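Local coordinates for protein alpha-galactosidase (Lactobacillus brevis, PDB 3MI6) that probably hydrolyses terminal, non-reducing alpha-D-galactose residues from alpha-D-galactosides, as a member of glycoside hydrolase family 36, at residues Gln655-Ala666 / Phe682-Tyr693. Sequence-based numbering, arbitrary orientation.
Sequences QVVSDDQKQAIA and FYFKGLRPNQRY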
ATOM      1  N   GLN D 655      16.159  13.171  19.597  1.00 28.51           N
ATOM      2  CA  GLN D 655      16.988  13.093  20.786  1.00 29.03           C
ATOM      3  C   GLN D 655      18.476  13.270  20.469  1.00 30.08           C
ATOM      4  O   GLN D 655      18.980  12.706  19.501  1.00 30.52           O
ATOM      5  CB  GLN D 655      16.765  11.728  21.444  1.00 26.71           C
ATOM      6  CG  GLN D 655      17.102  11.665  22.919  1.00 29.93           C
ATOM      7  CD  GLN D 655      16.898  10.274  23.518  1.00 30.01           C
ATOM      8  OE1 GLN D 655      17.540   9.901  24.504  1.00 28.76           O
ATOM      9  NE2 GLN D 655      16.011   9.503  22.913  1.00 30.71           N
ATOM     10  N   VAL D 656      19.180  14.046  21.286  1.00 28.40           N
ATOM     11  CA  VAL D 656      20.643  14.043  21.244  1.00 29.70           C
ATOM     12  C   VAL D 656      21.208  13.408  22.515  1.00 30.40           C
ATOM     13  O   VAL D 656      20.715  13.675  23.619  1.00 30.05           O
ATOM     14  CB  VAL D 656      21.219  15.457  21.085  1.00 28.94           C
ATOM     15  CG1 VAL D 656      20.959  15.972  19.702  1.00 29.18           C
ATOM     16  CG2 VAL D 656      20.619  16.387  22.118  1.00 30.27           C
ATOM     17  N   VAL D 657      22.227  12.562  22.347  1.00 27.99           N
ATOM     18  CA  VAL D 657      22.824  11.810  23.450  1.00 28.83           C
ATOM     19  C   VAL D 657      24.334  12.063  23.512  1.00 32.55           C
ATOM     20  O   VAL D 657      25.022  12.083  22.481  1.00 31.05           O
ATOM     21  CB  VAL D 657      22.575  10.275  23.298  1.00 30.63           C
ATOM     22  CG1 VAL D 657      23.069   9.513  24.504  1.00 30.18           C
ATOM     23  CG2 VAL D 657      21.102   9.975  23.063  1.00 31.57           C
ATOM     24  N   SER D 658      24.842  12.250  24.727  1.00 32.36           N
ATOM     25  CA  SER D 658      26.273  12.413  24.971  1.00 33.04           C
ATOM     26  C   SER D 658      27.124  11.159  24.660  1.00 35.96           C
ATOM     27  O   SER D 658      26.586  10.069  24.399  1.00 33.22           O
ATOM     28  CB  SER D 658      26.479  12.833  26.415  1.00 32.90           C
ATOM     29  OG  SER D 658      26.031  11.808  27.268  1.00 36.26           O
ATOM     30  N   ASP D 659      28.450  11.336  24.679  1.00 36.65           N
ATOM     31  CA  ASP D 659      29.418  10.255  24.428  1.00 39.40           C
ATOM     32  C   ASP D 659      29.239   9.073  25.394  1.00 37.67           C
ATOM     33  O   ASP D 659      29.162   7.919  24.990  1.00 34.19           O
ATOM     34  CB  ASP D 659      30.861  10.791  24.539  1.00 42.11           C
ATOM     35  CG  ASP D 659      31.369  11.427  23.237  1.00 54.12           C
ATOM     36  OD1 ASP D 659      30.847  11.053  22.161  1.00 61.16           O
ATOM     37  OD2 ASP D 659      32.294  12.285  23.285  1.00 50.62           O
ATOM     38  N   ASP D 660      29.181   9.391  26.682  1.00 38.34           N
ATOM     39  CA  ASP D 660      29.074   8.395  27.736  1.00 38.46           C
ATOM     40  C   ASP D 660      27.635   7.989  28.029  1.00 38.65           C
ATOM     41  O   ASP D 660      27.390   7.240  28.955  1.00 40.09           O
ATOM     42  CB  ASP D 660      29.701   8.943  29.016  1.00 40.97           C
ATOM     43  CG  ASP D 660      29.076  10.255  29.449  1.00 44.79           C
ATOM     44  OD1 ASP D 660      28.173  10.734  28.724  1.00 41.89           O
ATOM     45  OD2 ASP D 660      29.476  10.804  30.505  1.00 46.11           O
ATOM     46  N   GLN D 661      26.685   8.506  27.259  1.00 38.89           N
ATOM     47  CA  GLN D 661      25.276   8.150  27.422  1.00 37.24           C
ATOM     48  C   GLN D 661      24.689   8.511  28.792  1.00 36.14           C
ATOM     49  O   GLN D 661      23.698   7.941  29.211  1.00 34.19           O
ATOM     50  CB  GLN D 661      25.086   6.668  27.131  1.00 34.92           C
ATOM     51  CG  GLN D 661      25.296   6.335  25.676  1.00 36.63           C
ATOM     52  CD  GLN D 661      25.551   4.866  25.428  1.00 42.45           C
ATOM     53  OE1 GLN D 661      26.670   4.385  25.656  1.00 46.07           O
ATOM     54  NE2 GLN D 661      24.522   4.136  24.948  1.00 34.93           N
ATOM     55  N   LYS D 662      25.303   9.470  29.473  1.00 39.20           N
ATOM     56  CA  LYS D 662      24.854   9.900  30.797  1.00 39.50           C
ATOM     57  C   LYS D 662      24.031  11.184  30.753  1.00 38.45           C
ATOM     58  O   LYS D 662      23.477  11.600  31.768  1.00 39.76           O
ATOM     59  CB  LYS D 662      26.048  10.111  31.730  1.00 41.42           C
ATOM     60  CG  LYS D 662      26.747   8.835  32.200  1.00 42.14           C
ATOM     61  CD  LYS D 662      28.057   9.211  32.884  1.00 46.23           C
ATOM     62  CE  LYS D 662      28.915   8.005  33.268  1.00 51.38           C
ATOM     63  NZ  LYS D 662      30.178   8.512  33.920  1.00 52.98           N
ATOM     64  N   GLN D 663      23.961  11.820  29.593  1.00 33.80           N
ATOM     65  CA  GLN D 663      23.074  12.956  29.435  1.00 37.58           C
ATOM     66  C   GLN D 663      22.333  12.846  28.123  1.00 37.73           C
ATOM     67  O   GLN D 663      22.847  12.255  27.166  1.00 38.38           O
ATOM     68  CB  GLN D 663      23.842  14.281  29.505  1.00 46.29           C
ATOM     69  CG  GLN D 663      24.405  14.631  30.889  1.00 50.01           C
ATOM     70  CD  GLN D 663      24.258  16.122  31.218  1.00 62.92           C
ATOM     71  OE1 GLN D 663      23.370  16.519  31.995  1.00 63.14           O
ATOM     72  NE2 GLN D 663      25.122  16.957  30.618  1.00 61.69           N
ATOM     73  N   ALA D 664      21.112  13.380  28.084  1.00 35.16           N
ATOM     74  CA  ALA D 664      20.344  13.409  26.840  1.00 32.90           C
ATOM     75  C   ALA D 664      19.287  14.484  26.881  1.00 33.17           C
ATOM     76  O   ALA D 664      18.774  14.806  27.943  1.00 34.40           O
ATOM     77  CB  ALA D 664      19.714  12.060  26.546  1.00 28.83           C
ATOM     78  N   ILE D 665      18.982  15.055  25.719  1.00 32.01           N
ATOM     79  CA  ILE D 665      17.797  15.878  25.579  1.00 29.59           C
ATOM     80  C   ILE D 665      16.909  15.381  24.448  1.00 31.26           C
ATOM     81  O   ILE D 665      17.343  15.264  23.306  1.00 32.43           O
ATOM     82  CB  ILE D 665      18.151  17.332  25.374  1.00 31.99           C
ATOM     83  CG1 ILE D 665      18.681  17.910  26.689  1.00 35.34           C
ATOM     84  CG2 ILE D 665      16.933  18.109  24.920  1.00 31.25           C
ATOM     85  CD1 ILE D 665      19.165  19.346  26.599  1.00 34.45           C
ATOM     86  N   ALA D 666      15.664  15.068  24.791  1.00 32.74           N
ATOM     87  CA  ALA D 666      14.657  14.631  23.830  1.00 30.52           C
ATOM     88  C   ALA D 666      13.633  15.738  23.628  1.00 30.20           C
ATOM     89  O   ALA D 666      13.474  16.621  24.467  1.00 29.87           O
ATOM     90  CB  ALA D 666      13.972  13.364  24.320  1.00 28.54           C
ATOM     91  N   PHE D 682       6.137   8.446  25.164  1.00 31.43           N
ATOM     92  CA  PHE D 682       7.376   8.748  24.471  1.00 33.25           C
ATOM     93  C   PHE D 682       8.450   7.665  24.674  1.00 30.93           C
ATOM     94  O   PHE D 682       8.765   7.321  25.802  1.00 31.15           O
ATOM     95  CB  PHE D 682       7.904  10.091  24.958  1.00 31.24           C
ATOM     96  CG  PHE D 682       9.116  10.538  24.225  1.00 32.12           C
ATOM     97  CD1 PHE D 682       9.053  10.788  22.863  1.00 31.66           C
ATOM     98  CD2 PHE D 682      10.317  10.691  24.877  1.00 30.76           C
ATOM     99  CE1 PHE D 682      10.165  11.192  22.169  1.00 32.83           C
ATOM    100  CE2 PHE D 682      11.434  11.088  24.189  1.00 34.68           C
ATOM    101  CZ  PHE D 682      11.361  11.339  22.828  1.00 34.24           C
ATOM    102  N   TYR D 683       9.014   7.130  23.597  1.00 30.06           N
ATOM    103  CA  TYR D 683      10.052   6.099  23.738  1.00 31.56           C
ATOM    104  C   TYR D 683      11.477   6.606  23.482  1.00 32.09           C
ATOM    105  O   TYR D 683      11.912   6.690  22.328  1.00 34.35           O
ATOM    106  CB  TYR D 683       9.799   4.923  22.790  1.00 30.24           C
ATOM    107  CG  TYR D 683       8.567   4.138  23.079  1.00 33.45           C
ATOM    108  CD1 TYR D 683       7.342   4.517  22.541  1.00 33.70           C
ATOM    109  CD2 TYR D 683       8.613   2.991  23.884  1.00 33.89           C
ATOM    110  CE1 TYR D 683       6.190   3.780  22.806  1.00 32.61           C
ATOM    111  CE2 TYR D 683       7.465   2.248  24.151  1.00 29.73           C
ATOM    112  CZ  TYR D 683       6.265   2.653  23.610  1.00 29.82           C
ATOM    113  OH  TYR D 683       5.130   1.935  23.853  1.00 31.80           O
ATOM    114  N   PHE D 684      12.223   6.916  24.535  1.00 30.36           N
ATOM    115  CA  PHE D 684      13.618   7.322  24.346  1.00 30.96           C
ATOM    116  C   PHE D 684      14.417   6.258  23.576  1.00 33.10           C
ATOM    117  O   PHE D 684      14.112   5.055  23.640  1.00 32.73           O
ATOM    118  CB  PHE D 684      14.285   7.617  25.690  1.00 28.74           C
ATOM    119  CG  PHE D 684      13.651   8.752  26.445  1.00 30.40           C
ATOM    120  CD1 PHE D 684      12.467   8.564  27.141  1.00 29.01           C
ATOM    121  CD2 PHE D 684      14.240  10.010  26.465  1.00 30.49           C
ATOM    122  CE1 PHE D 684      11.883   9.602  27.840  1.00 28.98           C
ATOM    123  CE2 PHE D 684      13.650  11.052  27.154  1.00 30.85           C
ATOM    124  CZ  PHE D 684      12.473  10.853  27.836  1.00 30.57           C
ATOM    125  N   LYS D 685      15.424   6.715  22.832  1.00 33.84           N
ATOM    126  CA  LYS D 685      16.421   5.830  22.239  1.00 31.30           C
ATOM    127  C   LYS D 685      17.824   6.268  22.685  1.00 33.86           C
ATOM    128  O   LYS D 685      18.016   7.360  23.234  1.00 30.06           O
ATOM    129  CB  LYS D 685      16.347   5.847  20.707  1.00 29.87           C
ATOM    130  CG  LYS D 685      14.960   5.987  20.104  1.00 30.43           C
ATOM    131  CD  LYS D 685      14.077   4.816  20.427  1.00 35.17           C
ATOM    132  CE  LYS D 685      13.546   4.176  19.176  1.00 38.35           C
ATOM    133  NZ  LYS D 685      12.073   4.029  19.271  1.00 42.07           N
ATOM    134  N   GLY D 686      18.800   5.396  22.459  1.00 35.07           N
ATOM    135  CA  GLY D 686      20.191   5.731  22.669  1.00 32.84           C
ATOM    136  C   GLY D 686      20.722   5.740  24.089  1.00 34.07           C
ATOM    137  O   GLY D 686      21.797   6.274  24.332  1.00 41.85           O
ATOM    138  N   LEU D 687      20.009   5.152  25.033  1.00 33.16           N
ATOM    139  CA  LEU D 687      20.483   5.172  26.413  1.00 35.13           C
ATOM    140  C   LEU D 687      21.126   3.858  26.818  1.00 32.62           C
ATOM    141  O   LEU D 687      21.000   2.849  26.132  1.00 32.14           O
ATOM    142  CB  LEU D 687      19.338   5.489  27.380  1.00 34.02           C
ATOM    143  CG  LEU D 687      18.636   6.831  27.220  1.00 34.09           C
ATOM    144  CD1 LEU D 687      17.555   6.917  28.266  1.00 32.78           C
ATOM    145  CD2 LEU D 687      19.614   7.992  27.336  1.00 30.10           C
ATOM    146  N   ARG D 688      21.805   3.884  27.952  1.00 31.70           N
ATOM    147  CA  ARG D 688      22.357   2.674  28.536  1.00 35.73           C
ATOM    148  C   ARG D 688      21.275   1.950  29.335  1.00 35.12           C
ATOM    149  O   ARG D 688      20.707   2.512  30.262  1.00 36.23           O
ATOM    150  CB  ARG D 688      23.563   3.004  29.426  1.00 36.67           C
ATOM    151  CG  ARG D 688      24.881   3.170  28.675  1.00 38.12           C
ATOM    152  CD  ARG D 688      25.988   3.823  29.544  1.00 40.88           C
ATOM    153  NE  ARG D 688      27.179   4.134  28.745  1.00 42.18           N
ATOM    154  CZ  ARG D 688      28.303   4.671  29.222  1.00 43.71           C
ATOM    155  NH1 ARG D 688      28.412   4.965  30.519  1.00 41.92           N
ATOM    156  NH2 ARG D 688      29.318   4.927  28.394  1.00 41.56           N
ATOM    157  N   PRO D 689      21.000   0.692  28.982  1.00 34.74           N
ATOM    158  CA  PRO D 689      19.925  -0.107  29.576  1.00 34.61           C
ATOM    159  C   PRO D 689      19.950  -0.171  31.106  1.00 37.21           C
ATOM    160  O   PRO D 689      18.890  -0.086  31.719  1.00 39.06           O
ATOM    161  CB  PRO D 689      20.175  -1.501  29.012  1.00 34.57           C
ATOM    162  CG  PRO D 689      20.920  -1.279  27.758  1.00 37.13           C
ATOM    163  CD  PRO D 689      21.757  -0.057  27.967  1.00 38.04           C
ATOM    164  N   ASN D 690      21.122  -0.323  31.712  1.00 35.67           N
ATOM    165  CA  ASN D 690      21.193  -0.611  33.139  1.00 36.87           C
ATOM    166  C   ASN D 690      21.590   0.597  33.970  1.00 39.50           C
ATOM    167  O   ASN D 690      21.888   0.457  35.165  1.00 39.82           O
ATOM    168  CB  ASN D 690      22.191  -1.743  33.425  1.00 38.72           C
ATOM    169  CG  ASN D 690      21.858  -3.031  32.701  1.00 39.52           C
ATOM    170  OD1 ASN D 690      20.721  -3.495  32.713  1.00 35.59           O
ATOM    171  ND2 ASN D 690      22.868  -3.628  32.076  1.00 42.62           N
ATOM    172  N   GLN D 691      21.642   1.766  33.336  1.00 36.78           N
ATOM    173  CA  GLN D 691      21.963   3.004  34.042  1.00 36.91           C
ATOM    174  C   GLN D 691      20.672   3.641  34.567  1.00 38.70           C
ATOM    175  O   GLN D 691      19.623   3.569  33.925  1.00 39.13           O
ATOM    176  CB  GLN D 691      22.710   3.977  33.121  1.00 37.49           C
ATOM    177  CG  GLN D 691      22.841   5.425  33.644  1.00 35.80           C
ATOM    178  CD  GLN D 691      23.882   5.603  34.754  1.00 36.57           C
ATOM    179  OE1 GLN D 691      25.033   5.186  34.617  1.00 37.03           O
ATOM    180  NE2 GLN D 691      23.482   6.251  35.845  1.00 32.74           N
ATOM    181  N   ARG D 692      20.740   4.247  35.743  1.00 35.57           N
ATOM    182  CA  ARG D 692      19.571   4.904  36.291  1.00 33.02           C
ATOM    183  C   ARG D 692      19.564   6.379  35.919  1.00 35.17           C
ATOM    184  O   ARG D 692      20.595   7.044  36.019  1.00 37.44           O
ATOM    185  CB  ARG D 692      19.520   4.698  37.796  1.00 35.69           C
ATOM    186  CG  ARG D 692      19.357   3.234  38.160  1.00 40.52           C
ATOM    187  CD  ARG D 692      19.287   3.048  39.634  1.00 40.10           C
ATOM    188  NE  ARG D 692      20.390   3.745  40.257  1.00 42.27           N
ATOM    189  CZ  ARG D 692      20.424   4.086  41.537  1.00 48.85           C
ATOM    190  NH1 ARG D 692      19.403   3.775  42.338  1.00 44.68           N
ATOM    191  NH2 ARG D 692      21.483   4.741  42.008  1.00 47.22           N
ATOM    192  N   TYR D 693      18.402   6.892  35.476  1.00 34.80           N
ATOM    193  CA  TYR D 693      18.266   8.280  35.030  1.00 34.05           C
ATOM    194  C   TYR D 693      17.103   8.986  35.703  1.00 34.27           C
ATOM    195  O   TYR D 693      16.234   8.347  36.305  1.00 34.79           O
ATOM    196  CB  TYR D 693      18.002   8.355  33.532  1.00 32.59           C
ATOM    197  CG  TYR D 693      19.022   7.724  32.610  1.00 32.67           C
ATOM    198  CD1 TYR D 693      20.043   8.480  32.046  1.00 31.77           C
ATOM    199  CD2 TYR D 693      18.925   6.390  32.245  1.00 31.99           C
ATOM    200  CE1 TYR D 693      20.953   7.922  31.178  1.00 29.99           C
ATOM    201  CE2 TYR D 693      19.836   5.824  31.380  1.00 33.69           C
ATOM    202  CZ  TYR D 693      20.845   6.599  30.837  1.00 32.59           C
ATOM    203  OH  TYR D 693      21.764   6.036  29.971  1.00 33.64           O
TER
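The methyl of A666 packs against two phenylalanine rings at the buried end of this contact, CB lying 3.4 Å from F682 CE2 and 3.7 Å from F684 CE2. The rings form a T-shaped pair, the edge of F682 standing over the centre of the F684 face, and F682 also lies nearly parallel to F732. Farther along, A664 CB meets L687 CD2 at 4.1 Å, and CD1 of the same leucine covers one face of the Y693 ring, whose other face carries Q691 CG. The Y693 hydroxyl ties the two segments together: it donates to Q661 O (OH to O 2.8 Å), nearly in line with the carbonyl, and accepts from R688 N.

Toward solvent the packing gives way to long polar chains. Q661 and R688 cross at about a right angle, their amide and guanidinium planes 76° apart, and R688 NE donates a hydrogen bond to Q661 OE1 (3.1 Å) from above the carbonyl plane. Extended from CG to NE, the arginine brings its guanidinium alongside the 658-662 turn. Were R688 replaced by an alanine, Q661 OE1 would probably lose this donor and its amide would be freer to turn. The turn has its own brace, an Asx turn in which D660 OD1 accepts from K662 N, and also from S658 OG. Altogether, a beta hairpin of strands 651-657 and 663-670 is covered on one side by the loop leading into strand 692-695, within the antiparallel beta domain that follows the catalytic barrel in family 36 enzymes.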